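Local coordinates for luciferase-like monooxygenase (Streptomyces bottropensis, PDB 4US5), which probably acts as a flavin-utilising monooxygenase of the bacterial luciferase family, incorporating or reducing molecular oxygen, at residues I73-G78 against P102-L107; F43-H48 against I61-I66; L7-Q12 against L38-F43; Q143-L148 against P166-L171. One frame throughout, in Å; residues are numbered along the deposited sequence.

Overall arrangement
Followed from the N terminus, the four contacts come in series along the chain, none nesting in or crossing another. Contact 3 closes first, bringing strand 42-45 beside strand 6-11 across helix 21-38. Contact 2 then folds helix 59-68 back onto strand 42-45; the two contacts share Phe-43. Contact 1 sets strand 105-110 beside strand 74-81 after helix 87-100, and Arg-74 O meets Phe-43 N to join it to the preceding strand. Contact 4 lays helix 134-147 against strand 167-172, whose Ala-167 pairs with strand 105-110. Together they tie five neighbouring parallel strands of the TIM-barrel sheet to two of the helices outside it.

Contact 1: I73-G78 against P102-L107; sequences IRVGSG and PDRIDL
The guanidinium of Arg-74 has the carbonyl carbon of Arg-104 over one face, 3.7 Å above its plane and offset toward the rim, while Asp-106 and a water occupy its edge. NE and NH2 both grip one oxygen in a side-on salt bridge, each nitrogen 2.9 Å from Asp-106 OD1. That oxygen lies in the guanidinium plane but is approached from above the carboxylate, the two planes being 30° apart. A bend at chi3 (65°) carries the guanidinium across to the neighbouring segment, where NH1 makes a weak bond to Asp-103 O in the loop before the strand and the water links NH2 to Asp-103 OD1. Asp-106 OD2 takes a hydrogen bond from Trp-44 and a salt bridge from Arg-42; with arginines at both oxygens the buried acid would probably stay ionised. An alanine at Arg-74 would remove the grip on OD1 and the weak bond, and would probably leave Asp-106 and the loop at Asp-103 less firmly held. Arg-104 returns the crossing: its NH2 reaches Ile-73 O at 2.8 Å, in the carbonyl plane. Beyond these arginines the backbones pair in parallel, Val-75 N to Arg-104 O, Asp-106 N to Val-75 O and Ser-77 N to Asp-106 O. At Gly-76 a side chain would clash with Asp-106 O. Strands 74-81 and 105-110, joined by helix 87-100, form a beta-alpha-beta unit of the TIM barrel.

Contact 2: F43-H48 against I61-I66; sequences FWVAEH and ILIARI. With NA (sodium ion), chain O; NA (sodium ion), chain Q.
Within the beta-alpha-beta unit formed by strand 42-45, helix 59-68 and strand 74-81, this contact is the packing of the crossover helix on the first strand, part of the repeating strand-helix packing of the TIM barrel. Residues 43-45 and 61-66 run roughly antiparallel, at 152°, their axes 8.9 Å apart at closest approach. The interface is wholly apolar and buried. Val-45 and Phe-43, alternate residues of the strand, both point at the helix, whereas Trp-44 between them points away and rests edge-to-face on Trp-169. Val-45 stands with CG1 anti to the backbone N (chi1 -179°), which sets both methyls against Leu-62, with CG2 also reaching Ile-63. CG1 lies 3.9 Å from Leu-62 CD2, the side chains crossing at about a right angle. CG2 faces Ile-63 CG1 at 4.1 Å, the two side chains sliding past each other in opposite directions. Ile-63 and Ile-66 also lean on Val-75, so the helix spans two adjacent strands, while Ala-32 of helix 21-38 touches both Phe-43 and Ile-66.

Beyond the strand end, the chain binds sodium. His-48 O is a ligand of one ion together with Glu-51, Asn-54 and Ser-159 of the second subunit; Glu-47 OE1 and Glu-60 share another. One helical turn on from Leu-62, Ile-66 CG1 is anti to its carbonyl carbon and its chain is extended at chi2 (174°), carrying the terminal methyl across to the phenyl ring, where Ile-66 CD1 meets Phe-43 CE1 at 3.6 Å.

Contact 3: L7-Q12 against L38-F43; sequences LSVVEQ and LGYERF. With NA (sodium ion), chain R; NA (sodium ion), chain L.
The parallel pairing of strands 6-11 and 42-45 starts at Glu-41, just ahead of the latter, with Glu-41 N donating to Leu-7 O (2.8 Å) in the carbonyl plane and Val-9 N nearly along the C=O axis to Arg-42 O (2.9 Å). These strands belong to a beta-alpha-beta unit of the TIM barrel, with helix 21-38 between them. That helix ends in a Schellman motif at Gly-39, whose positive phi (99°) calls for glycine and turns the chain toward the strand. Tyr-40 follows directly, its side chain crossing those of Leu-7 and Val-9 obliquely, CE2 lying 3.5 Å from Leu-7 CB and CD2 3.7 Å from Val-9 CG2, with Ser-8 CA at the ring edge. Its hydroxyl is hydrogen-bonded to the backbone of Tyr-326 in helix 319-332. An alanine here would remove this ring and its bond to Tyr-326, and would probably loosen strand 6-11 against helix 319-332. On Ser-8, OG sits beside the backbone N (chi1 -74°) and takes a weak bond from Arg-42 N, its stronger partner being Glu-309. Glu-309 also forms a salt bridge with Arg-42, so one acid serves both strands.

Farther along, the Phe-43 ring lies alongside Val-9 and Glu-11, its CE2 reaching Val-9 CG1. The Glu-11 carboxylate, turned 87° from that ring, forms a salt bridge through OE1 with Arg-322 and a hydrogen bond through OE2 with Ser-28. A sodium ion lies 2.8 Å from Glu-11 OE2; a second, in a site that includes Ser-314, is bound by Val-10 O and, at 2.6 Å, by Gln-12 OE1.

Contact 4: Q143-L148 against P166-L171; sequences QLRAYL and PALWLL
Leu-168 projects from strand 167-172 toward helix 134-147 and meets Leu-144, Arg-145 and Leu-148, in a helix-on-strand packing on the outside of the TIM barrel. Against Leu-144 the two leucines slide past each other in opposite directions, so that one methyl of each touches, Leu-144 CD2 to Leu-168 CD2 at 3.7 Å. Leu-168 crosses Arg-145 obliquely, its CD1 4.0 Å from Arg-145 CB. CG of Arg-145 is anti to the backbone N (chi1 -168°), and the chain continues past the leucine before bending at chi3; there NH2 bonds to Leu-184 O, so the arginine packs with its aliphatic part and its guanidinium is bonded elsewhere. Leu-144 and Leu-148, four residues apart and joined by the backbone bond from Leu-148 N to Leu-144 O, both point to the strand. Leu-148 CD1 lies 4.2 Å from Leu-168 CG.

The strand is in turn anchored to strand 105-110 through Ala-167 and Trp-169, and Leu-144 and Leu-168 both rest on Leu-107 of that strand. No hydrogen bond crosses between the segments 143-148 and 166-171, and the contact lies toward the surface, with its centre about 17 Å from the centre of the chain. At its far end Leu-148 and Pro-166 reach toward each other tip to tip, Leu-148 CD2 4.1 Å from Pro-166 CG.

Contact 1: I73-G78 against P102-L107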
# COMPACT_ATOMS: atom_id res chain seq x y z
N ILE B 73 8.47 -13.55 -10.90
CA ILE B 73 8.65 -13.77 -9.45
C ILE B 73 7.36 -13.45 -8.72
O ILE B 73 6.67 -12.48 -9.03
CB ILE B 73 9.84 -12.93 -8.98
CG1 ILE B 73 10.39 -13.42 -7.62
CG2 ILE B 73 9.52 -11.44 -8.94
CD1 ILE B 73 11.76 -12.86 -7.34
N ARG B 74 7.04 -14.24 -7.70
CA ARG B 74 5.97 -13.89 -6.80
C ARG B 74 6.46 -12.74 -5.89
O ARG B 74 7.67 -12.57 -5.71
CB ARG B 74 5.56 -15.09 -5.95
CG ARG B 74 4.99 -16.26 -6.78
CD ARG B 74 4.48 -17.38 -5.89
NE ARG B 74 3.36 -16.92 -5.09
CZ ARG B 74 2.10 -16.78 -5.53
NH1 ARG B 74 1.76 -17.16 -6.77
NH2 ARG B 74 1.19 -16.27 -4.76
N VAL B 75 5.54 -11.90 -5.46
CA VAL B 75 5.88 -10.74 -4.61
C VAL B 75 4.94 -10.69 -3.47
O VAL B 75 3.71 -10.94 -3.62
CB VAL B 75 5.81 -9.41 -5.40
CG1 VAL B 75 6.42 -8.29 -4.63
CG2 VAL B 75 6.52 -9.54 -6.74
N GLY B 76 5.45 -10.41 -2.28
CA GLY B 76 4.59 -10.38 -1.13
C GLY B 76 5.25 -9.90 0.14
O GLY B 76 6.39 -9.38 0.12
N SER B 77 4.52 -10.04 1.23
CA SER B 77 4.97 -9.66 2.55
C SER B 77 5.64 -10.79 3.28
O SER B 77 5.19 -11.94 3.19
CB SER B 77 3.82 -9.14 3.36
OG SER B 77 2.79 -10.12 3.53
N GLY B 78 6.75 -10.47 3.95
CA GLY B 78 7.49 -11.43 4.79
C GLY B 78 8.05 -10.77 6.04
O GLY B 78 9.27 -10.65 6.17
N PRO B 102 -2.72 -10.63 -10.60
CA PRO B 102 -3.43 -11.83 -10.35
C PRO B 102 -2.54 -13.04 -10.11
O PRO B 102 -1.68 -13.36 -10.90
CB PRO B 102 -4.33 -12.01 -11.62
CG PRO B 102 -3.82 -11.01 -12.60
CD PRO B 102 -3.21 -9.91 -11.79
N ASP B 103 -2.81 -13.69 -9.00
CA ASP B 103 -2.17 -14.94 -8.58
C ASP B 103 -0.65 -14.81 -8.43
O ASP B 103 0.07 -15.83 -8.49
CB ASP B 103 -2.52 -16.10 -9.55
CG ASP B 103 -2.38 -17.47 -8.89
OD1 ASP B 103 -2.68 -17.61 -7.68
OD2 ASP B 103 -1.89 -18.39 -9.55
N ARG B 104 -0.15 -13.60 -8.18
CA ARG B 104 1.28 -13.40 -7.94
C ARG B 104 1.63 -13.02 -6.48
O ARG B 104 2.84 -12.88 -6.16
CB ARG B 104 1.83 -12.34 -8.85
CG ARG B 104 1.85 -12.76 -10.33
CD ARG B 104 2.48 -11.67 -11.16
NE ARG B 104 3.86 -11.47 -10.81
CZ ARG B 104 4.50 -10.31 -10.87
NH1 ARG B 104 3.88 -9.19 -11.25
NH2 ARG B 104 5.76 -10.25 -10.51
N ILE B 105 0.64 -12.83 -5.63
CA ILE B 105 0.85 -12.14 -4.35
C ILE B 105 0.87 -13.13 -3.19
O ILE B 105 -0.03 -13.98 -3.04
CB ILE B 105 -0.21 -11.05 -4.09
CG1 ILE B 105 -0.21 -10.00 -5.20
CG2 ILE B 105 -0.04 -10.42 -2.72
CD1 ILE B 105 1.11 -9.27 -5.43
N ASP B 106 1.90 -13.02 -2.36
CA ASP B 106 2.00 -13.74 -1.10
C ASP B 106 1.64 -12.79 0.06
O ASP B 106 2.17 -11.70 0.16
CB ASP B 106 3.44 -14.23 -0.87
CG ASP B 106 3.85 -15.30 -1.81
OD1 ASP B 106 2.96 -15.98 -2.42
OD2 ASP B 106 5.09 -15.52 -1.95
N LEU B 107 0.79 -13.26 0.96
CA LEU B 107 0.54 -12.60 2.19
C LEU B 107 1.21 -13.38 3.33
O LEU B 107 0.57 -14.24 3.98
CB LEU B 107 -0.96 -12.47 2.42
CG LEU B 107 -1.48 -11.84 3.70
CD1 LEU B 107 -0.69 -10.61 4.12
CD2 LEU B 107 -2.95 -11.48 3.54
O HOH W 1 -1.70 -16.22 -5.35

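Contact 2: F43-H48 against I61-I66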
# COMPACT_ATOMS: atom_id res chain seq x y z
N PHE B 43 9.78 -12.82 -3.86
CA PHE B 43 10.47 -11.68 -3.29
C PHE B 43 9.55 -11.17 -2.18
O PHE B 43 8.44 -10.70 -2.45
CB PHE B 43 10.67 -10.62 -4.35
CG PHE B 43 11.55 -9.46 -3.90
CD1 PHE B 43 11.03 -8.42 -3.13
CD2 PHE B 43 12.89 -9.43 -4.21
CE1 PHE B 43 11.83 -7.40 -2.71
CE2 PHE B 43 13.69 -8.39 -3.81
CZ PHE B 43 13.15 -7.37 -3.06
N TRP B 44 9.99 -11.30 -0.94
CA TRP B 44 9.22 -10.84 0.17
C TRP B 44 9.78 -9.57 0.76
O TRP B 44 11.00 -9.41 0.85
CB TRP B 44 9.18 -11.92 1.26
CG TRP B 44 8.25 -13.02 1.00
CD1 TRP B 44 7.39 -13.17 -0.05
CD2 TRP B 44 8.11 -14.20 1.79
NE1 TRP B 44 6.69 -14.33 0.07
CE2 TRP B 44 7.09 -14.98 1.21
CE3 TRP B 44 8.72 -14.65 2.97
CZ2 TRP B 44 6.72 -16.22 1.70
CZ3 TRP B 44 8.33 -15.88 3.48
CH2 TRP B 44 7.31 -16.63 2.87
N VAL B 45 8.90 -8.71 1.24
CA VAL B 45 9.28 -7.46 1.89
C VAL B 45 8.85 -7.55 3.37
O VAL B 45 7.67 -7.81 3.66
CB VAL B 45 8.61 -6.26 1.23
CG1 VAL B 45 9.04 -4.94 1.90
CG2 VAL B 45 8.93 -6.21 -0.25
N ALA B 46 9.79 -7.27 4.28
CA ALA B 46 9.56 -7.37 5.73
C ALA B 46 9.04 -6.04 6.27
O ALA B 46 9.13 -5.01 5.62
CB ALA B 46 10.83 -7.81 6.44
N GLU B 47 8.41 -6.08 7.43
CA GLU B 47 7.87 -4.91 8.07
C GLU B 47 8.70 -4.59 9.29
O GLU B 47 8.80 -5.42 10.21
CB GLU B 47 6.43 -5.20 8.48
CG GLU B 47 5.76 -4.09 9.24
CD GLU B 47 4.25 -4.27 9.37
OE1 GLU B 47 3.63 -5.03 8.56
OE2 GLU B 47 3.65 -3.63 10.26
N HIS B 48 9.26 -3.39 9.32
CA HIS B 48 10.04 -2.90 10.50
C HIS B 48 9.64 -1.47 10.80
O HIS B 48 9.67 -0.61 9.91
CB HIS B 48 11.53 -2.97 10.22
CG HIS B 48 12.05 -4.37 10.23
ND1 HIS B 48 12.21 -5.11 9.08
CD2 HIS B 48 12.37 -5.18 11.25
CE1 HIS B 48 12.61 -6.33 9.40
NE2 HIS B 48 12.72 -6.40 10.71
N ILE B 61 3.19 -1.22 0.39
CA ILE B 61 3.50 -0.13 -0.57
C ILE B 61 4.63 -0.54 -1.50
O ILE B 61 4.53 -0.38 -2.74
CB ILE B 61 3.89 1.17 0.17
CG1 ILE B 61 2.71 1.67 1.04
CG2 ILE B 61 4.35 2.22 -0.84
CD1 ILE B 61 1.44 1.94 0.26
N LEU B 62 5.68 -1.14 -0.95
CA LEU B 62 6.77 -1.62 -1.78
C LEU B 62 6.35 -2.83 -2.66
O LEU B 62 6.78 -2.95 -3.78
CB LEU B 62 8.00 -1.96 -0.92
CG LEU B 62 9.34 -2.04 -1.63
CD1 LEU B 62 9.70 -0.78 -2.38
CD2 LEU B 62 10.48 -2.42 -0.70
N ILE B 63 5.48 -3.70 -2.13
CA ILE B 63 4.92 -4.79 -2.90
C ILE B 63 4.16 -4.26 -4.12
O ILE B 63 4.34 -4.75 -5.26
CB ILE B 63 4.01 -5.69 -2.04
CG1 ILE B 63 4.86 -6.38 -0.96
CG2 ILE B 63 3.29 -6.70 -2.90
CD1 ILE B 63 4.05 -6.82 0.20
N ALA B 64 3.35 -3.26 -3.92
CA ALA B 64 2.57 -2.69 -5.02
C ALA B 64 3.48 -2.19 -6.14
O ALA B 64 3.16 -2.32 -7.33
CB ALA B 64 1.72 -1.55 -4.47
N ARG B 65 4.61 -1.61 -5.77
CA ARG B 65 5.56 -1.12 -6.75
C ARG B 65 6.34 -2.25 -7.41
O ARG B 65 6.47 -2.31 -8.62
CB ARG B 65 6.51 -0.13 -6.11
CG ARG B 65 7.67 0.33 -7.02
CD ARG B 65 7.17 0.97 -8.31
NE ARG B 65 8.29 1.46 -9.08
CZ ARG B 65 9.04 2.52 -8.77
NH1 ARG B 65 8.71 3.31 -7.77
NH2 ARG B 65 10.13 2.80 -9.49
N ILE B 66 6.90 -3.13 -6.59
CA ILE B 66 7.78 -4.18 -7.11
C ILE B 66 7.06 -5.16 -8.01
O ILE B 66 7.64 -5.62 -9.00
CB ILE B 66 8.52 -4.93 -5.96
CG1 ILE B 66 9.59 -3.97 -5.38
CG2 ILE B 66 9.08 -6.26 -6.44
CD1 ILE B 66 10.31 -4.49 -4.16
NA NA O . 1.70 -3.49 7.04
NA NA Q . 11.89 1.25 10.39
O HOH W 2 -1.08 -3.83 7.12

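Contact 3: L7-Q12 against L38-F43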
# COMPACT_ATOMS: atom_id res chain seq x y z
N LEU B 7 15.51 -20.79 -4.66
CA LEU B 7 15.94 -19.58 -3.95
C LEU B 7 14.91 -18.48 -4.07
O LEU B 7 14.29 -18.31 -5.13
CB LEU B 7 17.25 -19.07 -4.48
CG LEU B 7 18.46 -19.99 -4.40
CD1 LEU B 7 19.65 -19.21 -4.94
CD2 LEU B 7 18.70 -20.46 -2.97
N SER B 8 14.73 -17.75 -2.98
CA SER B 8 13.83 -16.62 -2.91
C SER B 8 14.55 -15.50 -2.13
O SER B 8 15.68 -15.68 -1.63
CB SER B 8 12.55 -16.99 -2.21
OG SER B 8 11.76 -17.79 -3.07
N VAL B 9 13.96 -14.31 -2.12
CA VAL B 9 14.58 -13.12 -1.49
C VAL B 9 13.63 -12.62 -0.40
O VAL B 9 12.43 -12.57 -0.61
CB VAL B 9 14.83 -11.96 -2.49
CG1 VAL B 9 15.46 -10.79 -1.79
CG2 VAL B 9 15.64 -12.41 -3.69
N VAL B 10 14.19 -12.34 0.78
CA VAL B 10 13.48 -11.66 1.85
C VAL B 10 14.22 -10.36 2.10
O VAL B 10 15.42 -10.37 2.44
CB VAL B 10 13.40 -12.55 3.12
CG1 VAL B 10 12.65 -11.86 4.23
CG2 VAL B 10 12.72 -13.88 2.78
N GLU B 11 13.52 -9.25 1.90
CA GLU B 11 14.10 -7.95 1.86
C GLU B 11 13.57 -7.09 3.02
O GLU B 11 12.39 -6.74 3.06
CB GLU B 11 13.75 -7.29 0.51
CG GLU B 11 13.98 -5.75 0.43
CD GLU B 11 15.44 -5.35 0.51
OE1 GLU B 11 16.14 -5.72 1.48
OE2 GLU B 11 15.90 -4.65 -0.42
N GLN B 12 14.45 -6.76 3.95
CA GLN B 12 14.10 -5.83 5.03
C GLN B 12 14.51 -4.38 4.72
O GLN B 12 14.16 -3.47 5.45
CB GLN B 12 14.68 -6.34 6.34
CG GLN B 12 16.14 -6.04 6.57
CD GLN B 12 17.12 -6.88 5.77
OE1 GLN B 12 16.85 -7.33 4.65
NE2 GLN B 12 18.32 -6.99 6.30
N LEU B 38 16.79 -13.67 -12.76
CA LEU B 38 17.64 -14.83 -12.42
C LEU B 38 16.89 -16.10 -12.09
O LEU B 38 17.50 -17.16 -12.05
CB LEU B 38 18.58 -14.48 -11.27
CG LEU B 38 19.69 -13.50 -11.59
CD1 LEU B 38 20.46 -13.18 -10.32
CD2 LEU B 38 20.63 -14.04 -12.66
N GLY B 39 15.61 -16.01 -11.82
CA GLY B 39 14.79 -17.18 -11.54
C GLY B 39 14.52 -17.46 -10.08
O GLY B 39 14.19 -18.57 -9.71
N TYR B 40 14.67 -16.44 -9.21
CA TYR B 40 14.19 -16.60 -7.83
C TYR B 40 12.67 -16.82 -7.82
O TYR B 40 11.95 -16.30 -8.69
CB TYR B 40 14.62 -15.39 -6.97
CG TYR B 40 16.09 -15.38 -6.59
CD1 TYR B 40 17.07 -15.06 -7.49
CD2 TYR B 40 16.49 -15.62 -5.27
CE1 TYR B 40 18.42 -15.04 -7.12
CE2 TYR B 40 17.81 -15.60 -4.87
CZ TYR B 40 18.78 -15.33 -5.80
OH TYR B 40 20.10 -15.31 -5.45
N GLU B 41 12.18 -17.57 -6.85
CA GLU B 41 10.76 -17.94 -6.78
C GLU B 41 9.85 -16.82 -6.32
O GLU B 41 8.79 -16.59 -6.91
CB GLU B 41 10.53 -19.13 -5.84
CG GLU B 41 11.29 -20.36 -6.19
CD GLU B 41 10.92 -20.95 -7.53
OE1 GLU B 41 9.70 -20.90 -7.90
OE2 GLU B 41 11.88 -21.38 -8.22
N ARG B 42 10.24 -16.15 -5.22
CA ARG B 42 9.44 -15.07 -4.62
C ARG B 42 10.34 -14.01 -4.01
O ARG B 42 11.50 -14.26 -3.67
CB ARG B 42 8.44 -15.58 -3.58
CG ARG B 42 9.04 -16.11 -2.27
CD ARG B 42 8.07 -17.01 -1.51
NE ARG B 42 7.92 -18.33 -2.14
CZ ARG B 42 6.76 -18.86 -2.54
NH1 ARG B 42 5.61 -18.19 -2.47
NH2 ARG B 42 6.74 -20.09 -3.05
N PHE B 43 9.78 -12.82 -3.86
CA PHE B 43 10.47 -11.68 -3.29
C PHE B 43 9.55 -11.17 -2.18
O PHE B 43 8.44 -10.70 -2.45
CB PHE B 43 10.67 -10.62 -4.35
CG PHE B 43 11.55 -9.46 -3.90
CD1 PHE B 43 11.03 -8.42 -3.13
CD2 PHE B 43 12.89 -9.43 -4.21
CE1 PHE B 43 11.83 -7.40 -2.71
CE2 PHE B 43 13.69 -8.39 -3.81
CZ PHE B 43 13.15 -7.37 -3.06
NA NA R . 17.61 -8.87 2.73
NA NA L . 17.30 -2.26 0.02
O HOH W 3 14.60 -20.73 -7.58
O HOH W 4 19.81 -1.59 1.34

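Contact 4: Q143-L148 against P166-L171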
# COMPACT_ATOMS: atom_id res chain seq x y z
N GLN B 143 -9.40 -15.23 11.31
CA GLN B 143 -10.28 -14.17 10.83
C GLN B 143 -9.87 -13.71 9.42
O GLN B 143 -10.71 -13.49 8.56
CB GLN B 143 -10.20 -12.96 11.73
CG GLN B 143 -10.92 -13.00 13.04
CD GLN B 143 -10.88 -11.63 13.69
OE1 GLN B 143 -9.88 -11.26 14.30
NE2 GLN B 143 -11.93 -10.84 13.49
N LEU B 144 -8.57 -13.55 9.22
CA LEU B 144 -8.04 -13.14 7.91
C LEU B 144 -8.43 -14.16 6.86
O LEU B 144 -8.88 -13.82 5.79
CB LEU B 144 -6.52 -12.99 8.00
CG LEU B 144 -5.76 -12.71 6.71
CD1 LEU B 144 -6.32 -11.48 6.01
CD2 LEU B 144 -4.29 -12.52 7.06
N ARG B 145 -8.19 -15.44 7.15
CA ARG B 145 -8.52 -16.52 6.20
C ARG B 145 -10.01 -16.50 5.86
O ARG B 145 -10.37 -16.65 4.70
CB ARG B 145 -8.04 -17.87 6.80
CG ARG B 145 -8.00 -19.10 5.93
CD ARG B 145 -7.57 -20.27 6.83
NE ARG B 145 -6.44 -21.01 6.30
CZ ARG B 145 -5.81 -21.98 6.97
NH1 ARG B 145 -6.19 -22.31 8.20
NH2 ARG B 145 -4.81 -22.62 6.40
N ALA B 146 -10.86 -16.21 6.84
CA ALA B 146 -12.29 -16.11 6.63
C ALA B 146 -12.65 -14.91 5.75
O ALA B 146 -13.48 -15.00 4.86
CB ALA B 146 -13.04 -16.01 7.96
N TYR B 147 -11.99 -13.77 5.97
CA TYR B 147 -12.25 -12.62 5.11
C TYR B 147 -11.81 -12.87 3.68
O TYR B 147 -12.42 -12.36 2.74
CB TYR B 147 -11.58 -11.37 5.66
CG TYR B 147 -12.26 -10.78 6.87
CD1 TYR B 147 -13.62 -10.50 6.88
CD2 TYR B 147 -11.52 -10.43 7.97
CE1 TYR B 147 -14.21 -9.90 7.97
CE2 TYR B 147 -12.10 -9.85 9.07
CZ TYR B 147 -13.44 -9.60 9.07
OH TYR B 147 -14.00 -9.02 10.13
N LEU B 148 -10.78 -13.66 3.50
CA LEU B 148 -10.30 -14.02 2.18
C LEU B 148 -11.15 -15.12 1.50
O LEU B 148 -10.90 -15.46 0.36
CB LEU B 148 -8.82 -14.44 2.23
CG LEU B 148 -7.86 -13.29 2.57
CD1 LEU B 148 -6.47 -13.81 2.86
CD2 LEU B 148 -7.82 -12.28 1.42
N PRO B 166 -4.59 -13.90 -2.55
CA PRO B 166 -3.21 -14.01 -2.16
C PRO B 166 -2.94 -15.30 -1.40
O PRO B 166 -3.80 -15.77 -0.68
CB PRO B 166 -3.03 -12.80 -1.23
CG PRO B 166 -4.36 -12.57 -0.67
CD PRO B 166 -5.31 -12.87 -1.79
N ALA B 167 -1.71 -15.81 -1.50
CA ALA B 167 -1.29 -17.00 -0.80
C ALA B 167 -0.84 -16.66 0.63
O ALA B 167 0.15 -15.94 0.82
CB ALA B 167 -0.17 -17.68 -1.56
N LEU B 168 -1.51 -17.24 1.62
CA LEU B 168 -1.19 -17.04 3.03
C LEU B 168 0.03 -17.85 3.46
O LEU B 168 0.06 -19.09 3.29
CB LEU B 168 -2.35 -17.47 3.91
CG LEU B 168 -3.45 -16.46 4.24
CD1 LEU B 168 -4.49 -17.09 5.16
CD2 LEU B 168 -2.89 -15.18 4.89
N TRP B 169 0.99 -17.20 4.10
CA TRP B 169 2.17 -17.84 4.67
C TRP B 169 2.34 -17.39 6.11
O TRP B 169 2.09 -16.21 6.44
CB TRP B 169 3.46 -17.47 3.90
CG TRP B 169 3.65 -18.18 2.62
CD1 TRP B 169 2.99 -17.93 1.44
CD2 TRP B 169 4.54 -19.26 2.34
NE1 TRP B 169 3.41 -18.77 0.47
CE2 TRP B 169 4.38 -19.59 0.98
CE3 TRP B 169 5.43 -20.01 3.11
CZ2 TRP B 169 5.07 -20.62 0.39
CZ3 TRP B 169 6.15 -21.00 2.50
CH2 TRP B 169 5.95 -21.32 1.16
N LEU B 170 2.82 -18.28 6.97
CA LEU B 170 3.17 -17.90 8.34
C LEU B 170 4.68 -17.91 8.47
O LEU B 170 5.34 -18.89 8.12
CB LEU B 170 2.56 -18.86 9.35
CG LEU B 170 2.83 -18.51 10.80
CD1 LEU B 170 2.36 -17.09 11.12
CD2 LEU B 170 2.12 -19.49 11.74
N LEU B 171 5.20 -16.80 8.98
CA LEU B 171 6.62 -16.67 9.26
C LEU B 171 6.79 -16.84 10.74
O LEU B 171 6.06 -16.23 11.53
CB LEU B 171 7.15 -15.29 8.86
CG LEU B 171 7.43 -15.11 7.37
CD1 LEU B 171 6.13 -15.08 6.53
CD2 LEU B 171 8.22 -13.84 7.17